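Local structure of signal transduction histidine-protein kinase/phosphatase mprB (Mycobacterium hassiacum, 6BLK) at residues 119-122 with 123-127. The protein is a sensor histidine kinase that probably uses ATP to phosphorylate a histidine of its own, here represented by its ATP-binding catalytic domain. Residues are numbered along the deposited sequence; the frame is centred on the assembly and turned at random.
Sequences LAIV and KQVVL. With ATP (adenosine-5'-triphosphate), chain E.
The carbonyl oxygen of V122 takes the amide N-H of V126 at 2.9 Å, in one turn of helix 118-128, which in this GHKL (Bergerat-type) ATPase domain leads away from the triphosphate. Three more bonds of the same i to i+4 kind precede it, from K123 N to L119 O, Q124 N to A120 O and V125 N to I121 O; the first and last of these are nearly straight at the hydrogen, whereas the Q124 bond is more bent, at 157°.

The side chains follow the same spacing. CG1 of V122 stands 4.2 Å from CG2 of V126, and CG2 of I121 lies a looser 4.4 Å from CG2 of V125. V126 has CG1 anti to its backbone N (chi1 170°), which turns CG2 back along the helix to within 3.2 Å of V122 O. V122 and I121 also meet helix 44-60, both of them at N53, with V122 buried there and I121 reaching R49 as well. On another flank K123 extends from the helix, its CB 3.8 Å from L119 O and its side chain touching F100.

At its N-terminal end the helix meets the nucleotide. The amide of L119 donates to O1A of the alpha-phosphate of ATP, with the N-H angle at 162°, and the positive end of the helix dipole would be expected to assist in holding the anion. L119 also lies beside the magnesium ligand N57, and its CD1 reaches C8 of the adenine at 3.8 Å.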
loop_
_atom_site.group_PDB
_atom_site.type_symbol
_atom_site.label_atom_id
_atom_site.label_comp_id
_atom_site.label_asym_id
_atom_site.label_seq_id
_atom_site.Cartn_x
_atom_site.Cartn_y
_atom_site.Cartn_z
ATOM N N LEU A 119 3.276 3.601 -8.052
ATOM C CA LEU A 119 3.870 2.423 -7.434
ATOM C C LEU A 119 5.381 2.398 -7.595
ATOM O O LEU A 119 6.074 1.861 -6.740
ATOM C CB LEU A 119 3.266 1.161 -8.004
ATOM C CG LEU A 119 1.857 0.856 -7.479
ATOM C CD1 LEU A 119 1.280 -0.341 -8.212
ATOM C CD2 LEU A 119 1.808 0.584 -6.012
ATOM N N ALA A 120 5.918 2.970 -8.666
ATOM C CA ALA A 120 7.372 3.180 -8.716
ATOM C C ALA A 120 7.867 4.012 -7.530
ATOM O O ALA A 120 8.943 3.742 -6.976
ATOM C CB ALA A 120 7.754 3.845 -10.037
ATOM N N ILE A 121 7.119 5.042 -7.141
ATOM C CA ILE A 121 7.459 5.838 -5.965
ATOM C C ILE A 121 7.401 4.980 -4.711
ATOM O O ILE A 121 8.257 5.084 -3.836
ATOM C CB ILE A 121 6.524 7.053 -5.864
ATOM C CG1 ILE A 121 6.798 8.006 -7.030
ATOM C CG2 ILE A 121 6.613 7.761 -4.518
ATOM C CD1 ILE A 121 8.200 8.569 -7.092
ATOM N N VAL A 122 6.379 4.140 -4.593
ATOM C CA VAL A 122 6.246 3.252 -3.441
ATOM C C VAL A 122 7.490 2.376 -3.298
ATOM O O VAL A 122 8.036 2.233 -2.202
ATOM C CB VAL A 122 4.975 2.386 -3.558
ATOM C CG1 VAL A 122 4.941 1.342 -2.487
ATOM C CG2 VAL A 122 3.757 3.243 -3.472
ATOM N N LYS A 123 7.887 1.695 -4.382
ATOM C CA LYS A 123 9.073 0.843 -4.365
ATOM C C LYS A 123 10.311 1.624 -3.931
ATOM O O LYS A 123 11.084 1.150 -3.081
ATOM C CB LYS A 123 9.289 0.204 -5.735
ATOM C CG LYS A 123 10.500 -0.674 -5.788
ATOM C CD LYS A 123 10.646 -1.354 -7.104
ATOM C CE LYS A 123 11.945 -2.149 -7.209
ATOM N NZ LYS A 123 11.716 -3.593 -7.017
ATOM N N GLN A 124 10.487 2.847 -4.433
ATOM C CA GLN A 124 11.665 3.637 -4.052
ATOM C C GLN A 124 11.671 3.922 -2.544
ATOM O O GLN A 124 12.682 3.711 -1.842
ATOM C CB GLN A 124 11.677 4.940 -4.856
ATOM C CG GLN A 124 12.949 5.785 -4.597
ATOM C CD GLN A 124 13.237 6.789 -5.710
ATOM O OE1 GLN A 124 12.721 6.669 -6.828
ATOM N NE2 GLN A 124 14.062 7.784 -5.408
ATOM N N VAL A 125 10.538 4.387 -2.024
ATOM C CA VAL A 125 10.433 4.708 -0.602
ATOM C C VAL A 125 10.667 3.470 0.243
ATOM O O VAL A 125 11.440 3.488 1.222
ATOM C CB VAL A 125 9.067 5.333 -0.304
ATOM C CG1 VAL A 125 8.858 5.446 1.164
ATOM C CG2 VAL A 125 8.949 6.697 -0.930
ATOM N N VAL A 126 10.051 2.356 -0.141
ATOM C CA VAL A 126 10.178 1.149 0.664
ATOM C C VAL A 126 11.616 0.668 0.647
ATOM O O VAL A 126 12.177 0.338 1.700
ATOM C CB VAL A 126 9.192 0.073 0.183
ATOM C CG1 VAL A 126 9.479 -1.237 0.840
ATOM C CG2 VAL A 126 7.817 0.520 0.483
ATOM N N LEU A 127 12.263 0.663 -0.520
ATOM C CA LEU A 127 13.674 0.261 -0.551
ATOM C C LEU A 127 14.558 1.228 0.234
ATOM O O LEU A 127 15.530 0.796 0.876
ATOM C CB LEU A 127 14.164 0.125 -1.990
ATOM C CG LEU A 127 13.528 -1.005 -2.792
ATOM C CD1 LEU A 127 14.084 -0.996 -4.209
ATOM C CD2 LEU A 127 13.750 -2.345 -2.183
HETATM P PG ATP E . -0.630 7.230 -10.657
HETATM O O1G ATP E . -0.558 6.291 -9.467
HETATM O O2G ATP E . 0.697 7.718 -11.260
HETATM O O3G ATP E . -1.660 8.338 -10.517
HETATM P PB ATP E . -1.697 4.748 -11.785
HETATM O O1B ATP E . -2.225 4.385 -13.161
HETATM O O2B ATP E . -2.573 4.696 -10.581
HETATM O O3B ATP E . -1.214 6.306 -11.864
HETATM P PA ATP E . 0.190 3.005 -10.365
HETATM O O1A ATP E . 1.712 2.950 -10.464
HETATM O O2A ATP E . -0.419 3.431 -9.052
HETATM O O3A ATP E . -0.278 3.958 -11.606
HETATM O "O5'" ATP E . -0.358 1.617 -10.851
HETATM C "C5'" ATP E . 0.069 1.066 -12.085
HETATM C "C4'" ATP E . -1.091 0.287 -12.695
HETATM O "O4'" ATP E . -1.234 -0.912 -11.926
HETATM C "C3'" ATP E . -2.473 0.952 -12.702
HETATM O "O3'" ATP E . -2.671 1.796 -13.856
HETATM C "C2'" ATP E . -3.373 -0.270 -12.724
HETATM O "O2'" ATP E . -3.471 -0.835 -14.044
HETATM C "C1'" ATP E . -2.610 -1.265 -11.879
HETATM N N9 ATP E . -3.002 -1.258 -10.458
HETATM C C8 ATP E . -2.314 -0.731 -9.388
HETATM N N7 ATP E . -2.989 -0.975 -8.229
HETATM C C5 ATP E . -4.102 -1.662 -8.569
HETATM C C6 ATP E . -5.189 -2.234 -7.805
HETATM N N6 ATP E . -5.216 -2.056 -6.478
HETATM N N1 ATP E . -6.138 -2.883 -8.477
HETATM C C2 ATP E . -6.102 -3.032 -9.814
HETATM N N3 ATP E . -5.115 -2.548 -10.581
HETATM C C4 ATP E . -4.098 -1.867 -10.005
#